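Long-range contact in Sodium/calcium exchanger membrane region domain-containing protein (Archaeoglobus fulgidus, PDB 4KPP), which probably exports calcium ions across the membrane in exchange for protons, as a member of the sodium/calcium exchanger superfamily: residues Gly83-Val97 with Gly291-Lys303. Sequence-based numbering, arbitrary orientation.
Sequences GYFAWKAGSVGGEYV and GTIAIIYSISAFK
Gly-83 opens the contact by offering its bare CA to the end of Ile-296, whose CD1 comes to 3.8 Å from that atom. One turn on, Ala-86 points at helix 291-299 and sets its CB between two residues, 3.8 Å from CB of Ile-293 and 3.7 Å from CG2 of Ile-296. CG2 of Ile-296 also reaches the backbone of Trp-87, because a chi1 of -73° places it anti to the backbone N of Ile-296 while CG1 runs back toward Gly-83. An alanine in place of Ile-296 would probably open a gap beside Gly-83, Ala-86 and the indole edge of Trp-87, all of which lean on its two branches. The indole of Trp-87, swung out with CG anti to its own N, lies across Ser-300, whose CB sits over the six-membered ring in a CH-pi contact, 3.7 Å from the centroid and 22° off the normal. Ser-300 OG lies within hydrogen-bonding distance of both Trp-87 O and Ile-296 O. Trp-87 O accepts from Ser-91 OG, which approaches from above the carbonyl plane, and from Ser-91 N. Ala-89 CB meets the edge of the Tyr-297 ring, 3.7 Å from CD1; Tyr-297 also touches Leu-307 and Pro-308 of strand 307-308. At Gly-90 the backbones draw close, its CA 3.2 Å from Ser-300 OG, where a side chain would collide with Ser-300 and with the Tyr-297 carbonyl. Past the turn, Val-97 adds a looser touch to Tyr-297. Gly-83, Ala-86 and Gly-90 thus let two predicted transmembrane helices, one from each sodium/calcium exchanger family region, pack at -34° with axes 7.4 Å apart: a close, glycine- and alanine-lined helix crossing.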
ATOM      1  N   GLY A  83      11.407  -3.211  -1.815  1.00 23.87           N
ATOM      2  CA  GLY A  83      12.199  -3.865  -2.838  1.00 21.53           C
ATOM      3  C   GLY A  83      13.686  -3.698  -2.593  1.00 23.48           C
ATOM      4  O   GLY A  83      14.465  -4.621  -2.835  1.00 27.05           O
ATOM      5  N   TYR A  84      14.081  -2.522  -2.113  1.00 20.74           N
ATOM      6  CA  TYR A  84      15.481  -2.272  -1.791  1.00 23.87           C
ATOM      7  C   TYR A  84      15.957  -3.195  -0.680  1.00 19.40           C
ATOM      8  O   TYR A  84      17.044  -3.759  -0.754  1.00 24.07           O
ATOM      9  CB  TYR A  84      15.711  -0.810  -1.387  1.00 27.09           C
ATOM     10  CG  TYR A  84      17.088  -0.570  -0.801  1.00 30.93           C
ATOM     11  CD1 TYR A  84      18.200  -0.436  -1.623  1.00 31.84           C
ATOM     12  CD2 TYR A  84      17.280  -0.490   0.574  1.00 30.59           C
ATOM     13  CE1 TYR A  84      19.461  -0.228  -1.095  1.00 27.94           C
ATOM     14  CE2 TYR A  84      18.538  -0.285   1.110  1.00 29.32           C
ATOM     15  CZ  TYR A  84      19.622  -0.153   0.270  1.00 30.48           C
ATOM     16  OH  TYR A  84      20.875   0.053   0.798  1.00 33.23           O
ATOM     17  N   PHE A  85      15.138  -3.327   0.359  1.00 21.56           N
ATOM     18  CA  PHE A  85      15.433  -4.220   1.475  1.00 24.27           C
ATOM     19  C   PHE A  85      15.563  -5.669   1.011  1.00 22.25           C
ATOM     20  O   PHE A  85      16.441  -6.398   1.467  1.00 24.93           O
ATOM     21  CB  PHE A  85      14.330  -4.131   2.531  1.00 23.48           C
ATOM     22  CG  PHE A  85      14.347  -2.858   3.322  1.00 20.65           C
ATOM     23  CD1 PHE A  85      15.545  -2.263   3.668  1.00 19.10           C
ATOM     24  CD2 PHE A  85      13.164  -2.260   3.721  1.00 22.90           C
ATOM     25  CE1 PHE A  85      15.568  -1.100   4.397  1.00 20.03           C
ATOM     26  CE2 PHE A  85      13.178  -1.090   4.453  1.00 22.90           C
ATOM     27  CZ  PHE A  85      14.382  -0.509   4.791  1.00 24.05           C
ATOM     28  N   ALA A  86      14.678  -6.087   0.114  1.00 23.27           N
ATOM     29  CA  ALA A  86      14.735  -7.444  -0.417  1.00 22.70           C
ATOM     30  C   ALA A  86      15.972  -7.648  -1.295  1.00 26.23           C
ATOM     31  O   ALA A  86      16.572  -8.723  -1.288  1.00 28.17           O
ATOM     32  CB  ALA A  86      13.457  -7.780  -1.181  1.00 17.17           C
ATOM     33  N   TRP A  87      16.352  -6.616  -2.046  1.00 25.10           N
ATOM     34  CA  TRP A  87      17.549  -6.693  -2.879  1.00 26.76           C
ATOM     35  C   TRP A  87      18.799  -6.859  -2.024  1.00 27.69           C
ATOM     36  O   TRP A  87      19.637  -7.723  -2.292  1.00 28.11           O
ATOM     37  CB  TRP A  87      17.691  -5.462  -3.780  1.00 29.04           C
ATOM     38  CG  TRP A  87      18.880  -5.550  -4.702  1.00 34.82           C
ATOM     39  CD1 TRP A  87      20.168  -5.178  -4.423  1.00 37.79           C
ATOM     40  CD2 TRP A  87      18.895  -6.058  -6.041  1.00 37.80           C
ATOM     41  NE1 TRP A  87      20.977  -5.419  -5.506  1.00 39.50           N
ATOM     42  CE2 TRP A  87      20.221  -5.958  -6.513  1.00 38.31           C
ATOM     43  CE3 TRP A  87      17.916  -6.585  -6.889  1.00 38.62           C
ATOM     44  CZ2 TRP A  87      20.589  -6.365  -7.795  1.00 39.69           C
ATOM     45  CZ3 TRP A  87      18.285  -6.987  -8.161  1.00 39.29           C
ATOM     46  CH2 TRP A  87      19.609  -6.877  -8.601  1.00 41.17           C
ATOM     47  N   LYS A  88      18.920  -6.027  -0.994  1.00 27.18           N
ATOM     48  CA  LYS A  88      20.037  -6.127  -0.065  1.00 26.09           C
ATOM     49  C   LYS A  88      20.028  -7.468   0.663  1.00 29.48           C
ATOM     50  O   LYS A  88      21.082  -8.039   0.936  1.00 38.00           O
ATOM     51  CB  LYS A  88      20.007  -4.974   0.938  1.00 24.54           C
ATOM     52  CG  LYS A  88      20.035  -3.590   0.291  1.00 22.94           C
ATOM     53  CD  LYS A  88      21.325  -3.356  -0.489  1.00 24.25           C
ATOM     54  CE  LYS A  88      22.549  -3.428   0.416  1.00 26.32           C
ATOM     55  NZ  LYS A  88      23.815  -3.184  -0.331  1.00 28.43           N
ATOM     56  N   ALA A  89      18.835  -7.970   0.963  1.00 27.54           N
ATOM     57  CA  ALA A  89      18.685  -9.252   1.650  1.00 27.55           C
ATOM     58  C   ALA A  89      19.321 -10.410   0.884  1.00 30.78           C
ATOM     59  O   ALA A  89      19.927 -11.295   1.477  1.00 33.09           O
ATOM     60  CB  ALA A  89      17.210  -9.543   1.923  1.00 21.68           C
ATOM     61  N   GLY A  90      19.179 -10.401  -0.437  1.00 34.18           N
ATOM     62  CA  GLY A  90      19.684 -11.488  -1.257  1.00 31.13           C
ATOM     63  C   GLY A  90      21.122 -11.291  -1.696  1.00 33.33           C
ATOM     64  O   GLY A  90      21.859 -12.259  -1.880  1.00 36.60           O
ATOM     65  N   SER A  91      21.523 -10.035  -1.860  1.00 35.30           N
ATOM     66  CA  SER A  91      22.869  -9.716  -2.326  1.00 36.21           C
ATOM     67  C   SER A  91      23.858  -9.590  -1.171  1.00 37.83           C
ATOM     68  O   SER A  91      25.047  -9.856  -1.331  1.00 40.76           O
ATOM     69  CB  SER A  91      22.859  -8.424  -3.143  1.00 36.78           C
ATOM     70  OG  SER A  91      22.446  -7.327  -2.350  1.00 38.78           O
ATOM     71  N   VAL A  92      23.361  -9.192  -0.005  1.00 37.45           N
ATOM     72  CA  VAL A  92      24.222  -8.955   1.151  1.00 37.99           C
ATOM     73  C   VAL A  92      23.840  -9.836   2.338  1.00 37.63           C
ATOM     74  O   VAL A  92      24.704 -10.342   3.051  1.00 42.73           O
ATOM     75  CB  VAL A  92      24.214  -7.455   1.555  1.00 54.08           C
ATOM     76  CG1 VAL A  92      24.740  -7.259   2.968  1.00 55.46           C
ATOM     77  CG2 VAL A  92      25.020  -6.636   0.560  1.00 53.45           C
ATOM     78  N   GLY A  93      22.543 -10.030   2.540  1.00 36.11           N
ATOM     79  CA  GLY A  93      22.068 -10.839   3.647  1.00 36.14           C
ATOM     80  C   GLY A  93      22.033 -10.048   4.936  1.00 37.98           C
ATOM     81  O   GLY A  93      21.758  -8.847   4.926  1.00 35.79           O
ATOM     82  N   GLY A  94      22.315 -10.719   6.048  1.00 38.50           N
ATOM     83  CA  GLY A  94      22.320 -10.064   7.340  1.00 37.15           C
ATOM     84  C   GLY A  94      20.937  -9.603   7.755  1.00 36.23           C
ATOM     85  O   GLY A  94      19.948 -10.298   7.521  1.00 36.61           O
ATOM     86  N   GLU A  95      20.872  -8.419   8.355  1.00 34.21           N
ATOM     87  CA  GLU A  95      19.629  -7.899   8.910  1.00 29.40           C
ATOM     88  C   GLU A  95      18.585  -7.567   7.846  1.00 26.34           C
ATOM     89  O   GLU A  95      17.396  -7.478   8.146  1.00 22.75           O
ATOM     90  CB  GLU A  95      19.910  -6.669   9.776  1.00 31.70           C
ATOM     91  CG  GLU A  95      20.655  -6.982  11.061  1.00 34.96           C
ATOM     92  CD  GLU A  95      19.899  -7.959  11.942  1.00 41.08           C
ATOM     93  OE1 GLU A  95      18.803  -7.603  12.424  1.00 39.12           O
ATOM     94  OE2 GLU A  95      20.397  -9.086  12.147  1.00 44.76           O
ATOM     95  N   TYR A  96      19.030  -7.392   6.606  1.00 25.83           N
ATOM     96  CA  TYR A  96      18.124  -7.039   5.516  1.00 21.00           C
ATOM     97  C   TYR A  96      17.091  -8.135   5.240  1.00 24.71           C
ATOM     98  O   TYR A  96      16.029  -7.867   4.672  1.00 23.44           O
ATOM     99  CB  TYR A  96      18.910  -6.691   4.247  1.00 24.96           C
ATOM    100  CG  TYR A  96      19.720  -5.410   4.359  1.00 25.40           C
ATOM    101  CD1 TYR A  96      19.095  -4.168   4.357  1.00 25.69           C
ATOM    102  CD2 TYR A  96      21.105  -5.445   4.457  1.00 25.83           C
ATOM    103  CE1 TYR A  96      19.823  -2.997   4.460  1.00 23.26           C
ATOM    104  CE2 TYR A  96      21.845  -4.275   4.556  1.00 29.90           C
ATOM    105  CZ  TYR A  96      21.196  -3.054   4.555  1.00 29.60           C
ATOM    106  OH  TYR A  96      21.918  -1.886   4.652  1.00 34.52           O
ATOM    107  N   VAL A  97      17.405  -9.363   5.648  1.00 25.92           N
ATOM    108  CA  VAL A  97      16.468 -10.477   5.541  1.00 25.14           C
ATOM    109  C   VAL A  97      15.211 -10.219   6.371  1.00 23.88           C
ATOM    110  O   VAL A  97      14.090 -10.429   5.905  1.00 22.70           O
ATOM    111  CB  VAL A  97      17.109 -11.801   6.006  1.00 29.09           C
ATOM    112  CG1 VAL A  97      16.092 -12.928   5.956  1.00 24.57           C
ATOM    113  CG2 VAL A  97      18.338 -12.136   5.157  1.00 30.60           C
ATOM    114  N   GLY A 291       4.922 -11.310  -3.070  1.00 25.77           N
ATOM    115  CA  GLY A 291       5.571 -11.979  -4.179  1.00 25.71           C
ATOM    116  C   GLY A 291       6.814 -11.241  -4.636  1.00 29.15           C
ATOM    117  O   GLY A 291       7.837 -11.857  -4.935  1.00 28.85           O
ATOM    118  N   THR A 292       6.727  -9.915  -4.678  1.00 28.56           N
ATOM    119  CA  THR A 292       7.829  -9.084  -5.148  1.00 28.80           C
ATOM    120  C   THR A 292       9.083  -9.222  -4.286  1.00 29.66           C
ATOM    121  O   THR A 292      10.179  -9.407  -4.810  1.00 33.88           O
ATOM    122  CB  THR A 292       7.425  -7.601  -5.236  1.00 36.81           C
ATOM    123  OG1 THR A 292       6.354  -7.451  -6.176  1.00 39.52           O
ATOM    124  CG2 THR A 292       8.603  -6.754  -5.688  1.00 40.70           C
ATOM    125  N   ILE A 293       8.931  -9.144  -2.968  1.00 25.58           N
ATOM    126  CA  ILE A 293      10.093  -9.244  -2.091  1.00 28.17           C
ATOM    127  C   ILE A 293      10.714 -10.644  -2.110  1.00 28.76           C
ATOM    128  O   ILE A 293      11.934 -10.786  -2.019  1.00 28.56           O
ATOM    129  CB  ILE A 293       9.800  -8.789  -0.638  1.00 40.00           C
ATOM    130  CG1 ILE A 293       8.769  -9.699   0.030  1.00 40.94           C
ATOM    131  CG2 ILE A 293       9.350  -7.329  -0.609  1.00 36.97           C
ATOM    132  CD1 ILE A 293       8.588  -9.426   1.506  1.00 38.99           C
ATOM    133  N   ALA A 294       9.881 -11.671  -2.248  1.00 27.55           N
ATOM    134  CA  ALA A 294      10.382 -13.042  -2.321  1.00 26.55           C
ATOM    135  C   ALA A 294      11.084 -13.289  -3.653  1.00 30.01           C
ATOM    136  O   ALA A 294      12.123 -13.946  -3.702  1.00 30.91           O
ATOM    137  CB  ALA A 294       9.254 -14.041  -2.110  1.00 22.96           C
ATOM    138  N   ILE A 295      10.513 -12.756  -4.731  1.00 32.13           N
ATOM    139  CA  ILE A 295      11.117 -12.864  -6.056  1.00 35.10           C
ATOM    140  C   ILE A 295      12.454 -12.128  -6.107  1.00 33.59           C
ATOM    141  O   ILE A 295      13.460 -12.687  -6.546  1.00 37.27           O
ATOM    142  CB  ILE A 295      10.176 -12.321  -7.161  1.00 38.12           C
ATOM    143  CG1 ILE A 295       9.065 -13.330  -7.461  1.00 40.54           C
ATOM    144  CG2 ILE A 295      10.951 -12.034  -8.433  1.00 38.69           C
ATOM    145  CD1 ILE A 295       8.026 -12.828  -8.448  1.00 40.50           C
ATOM    146  N   ILE A 296      12.455 -10.880  -5.648  1.00 29.33           N
ATOM    147  CA  ILE A 296      13.664 -10.062  -5.604  1.00 29.16           C
ATOM    148  C   ILE A 296      14.766 -10.731  -4.780  1.00 30.11           C
ATOM    149  O   ILE A 296      15.945 -10.668  -5.135  1.00 31.45           O
ATOM    150  CB  ILE A 296      13.365  -8.641  -5.062  1.00 29.70           C
ATOM    151  CG1 ILE A 296      12.608  -7.821  -6.109  1.00 31.01           C
ATOM    152  CG2 ILE A 296      14.644  -7.915  -4.684  1.00 26.53           C
ATOM    153  CD1 ILE A 296      12.325  -6.391  -5.679  1.00 32.02           C
ATOM    154  N   TYR A 297      14.374 -11.388  -3.692  1.00 28.58           N
ATOM    155  CA  TYR A 297      15.318 -12.116  -2.848  1.00 31.81           C
ATOM    156  C   TYR A 297      16.082 -13.188  -3.632  1.00 33.57           C
ATOM    157  O   TYR A 297      17.256 -13.443  -3.364  1.00 30.02           O
ATOM    158  CB  TYR A 297      14.590 -12.744  -1.654  1.00 33.67           C
ATOM    159  CG  TYR A 297      15.498 -13.458  -0.674  1.00 33.02           C
ATOM    160  CD1 TYR A 297      16.335 -12.743   0.177  1.00 35.27           C
ATOM    161  CD2 TYR A 297      15.506 -14.843  -0.588  1.00 30.31           C
ATOM    162  CE1 TYR A 297      17.163 -13.390   1.076  1.00 35.65           C
ATOM    163  CE2 TYR A 297      16.330 -15.500   0.310  1.00 32.22           C
ATOM    164  CZ  TYR A 297      17.156 -14.768   1.141  1.00 37.47           C
ATOM    165  OH  TYR A 297      17.981 -15.409   2.038  1.00 40.53           O
ATOM    166  N   SER A 298      15.416 -13.809  -4.602  1.00 32.66           N
ATOM    167  CA  SER A 298      16.064 -14.805  -5.446  1.00 33.87           C
ATOM    168  C   SER A 298      16.881 -14.151  -6.556  1.00 37.33           C
ATOM    169  O   SER A 298      17.963 -14.621  -6.898  1.00 36.71           O
ATOM    170  CB  SER A 298      15.037 -15.764  -6.048  1.00 34.28           C
ATOM    171  OG  SER A 298      14.569 -16.687  -5.083  1.00 35.55           O
ATOM    172  N   ILE A 299      16.355 -13.067  -7.116  1.00 38.35           N
ATOM    173  CA  ILE A 299      17.019 -12.384  -8.223  1.00 41.25           C
ATOM    174  C   ILE A 299      18.341 -11.748  -7.804  1.00 39.03           C
ATOM    175  O   ILE A 299      19.358 -11.923  -8.474  1.00 38.02           O
ATOM    176  CB  ILE A 299      16.106 -11.311  -8.861  1.00 40.34           C
ATOM    177  CG1 ILE A 299      14.871 -11.966  -9.481  1.00 39.77           C
ATOM    178  CG2 ILE A 299      16.870 -10.515  -9.911  1.00 39.21           C
ATOM    179  CD1 ILE A 299      13.973 -10.998 -10.217  1.00 39.60           C
ATOM    180  N   SER A 300      18.322 -11.017  -6.692  1.00 38.04           N
ATOM    181  CA  SER A 300      19.505 -10.304  -6.215  1.00 38.07           C
ATOM    182  C   SER A 300      20.632 -11.245  -5.802  1.00 40.85           C
ATOM    183  O   SER A 300      21.801 -10.860  -5.792  1.00 42.68           O
ATOM    184  CB  SER A 300      19.147  -9.380  -5.049  1.00 37.37           C
ATOM    185  OG  SER A 300      18.668 -10.112  -3.934  1.00 36.05           O
ATOM    186  N   ALA A 301      20.272 -12.480  -5.466  1.00 40.81           N
ATOM    187  CA  ALA A 301      21.253 -13.490  -5.091  1.00 40.35           C
ATOM    188  C   ALA A 301      21.645 -14.322  -6.306  1.00 42.83           C
ATOM    189  O   ALA A 301      22.589 -15.112  -6.246  1.00 42.65           O
ATOM    190  CB  ALA A 301      20.696 -14.388  -3.999  1.00 36.01           C
ATOM    191  N   PHE A 302      20.913 -14.132  -7.402  1.00 43.02           N
ATOM    192  CA  PHE A 302      21.063 -14.937  -8.613  1.00 44.21           C
ATOM    193  C   PHE A 302      20.915 -16.429  -8.326  1.00 45.23           C
ATOM    194  O   PHE A 302      21.697 -17.242  -8.820  1.00 49.20           O
ATOM    195  CB  PHE A 302      22.398 -14.655  -9.304  1.00 44.92           C
ATOM    196  N   LYS A 303      19.905 -16.784  -7.537  1.00 40.32           N
ATOM    197  CA  LYS A 303      19.710 -18.174  -7.131  1.00 40.12           C
ATOM    198  C   LYS A 303      18.277 -18.456  -6.670  1.00 39.37           C
ATOM    199  O   LYS A 303      17.674 -17.641  -5.971  1.00 35.77           O
ATOM    200  CB  LYS A 303      20.703 -18.538  -6.019  1.00 39.93           C
TER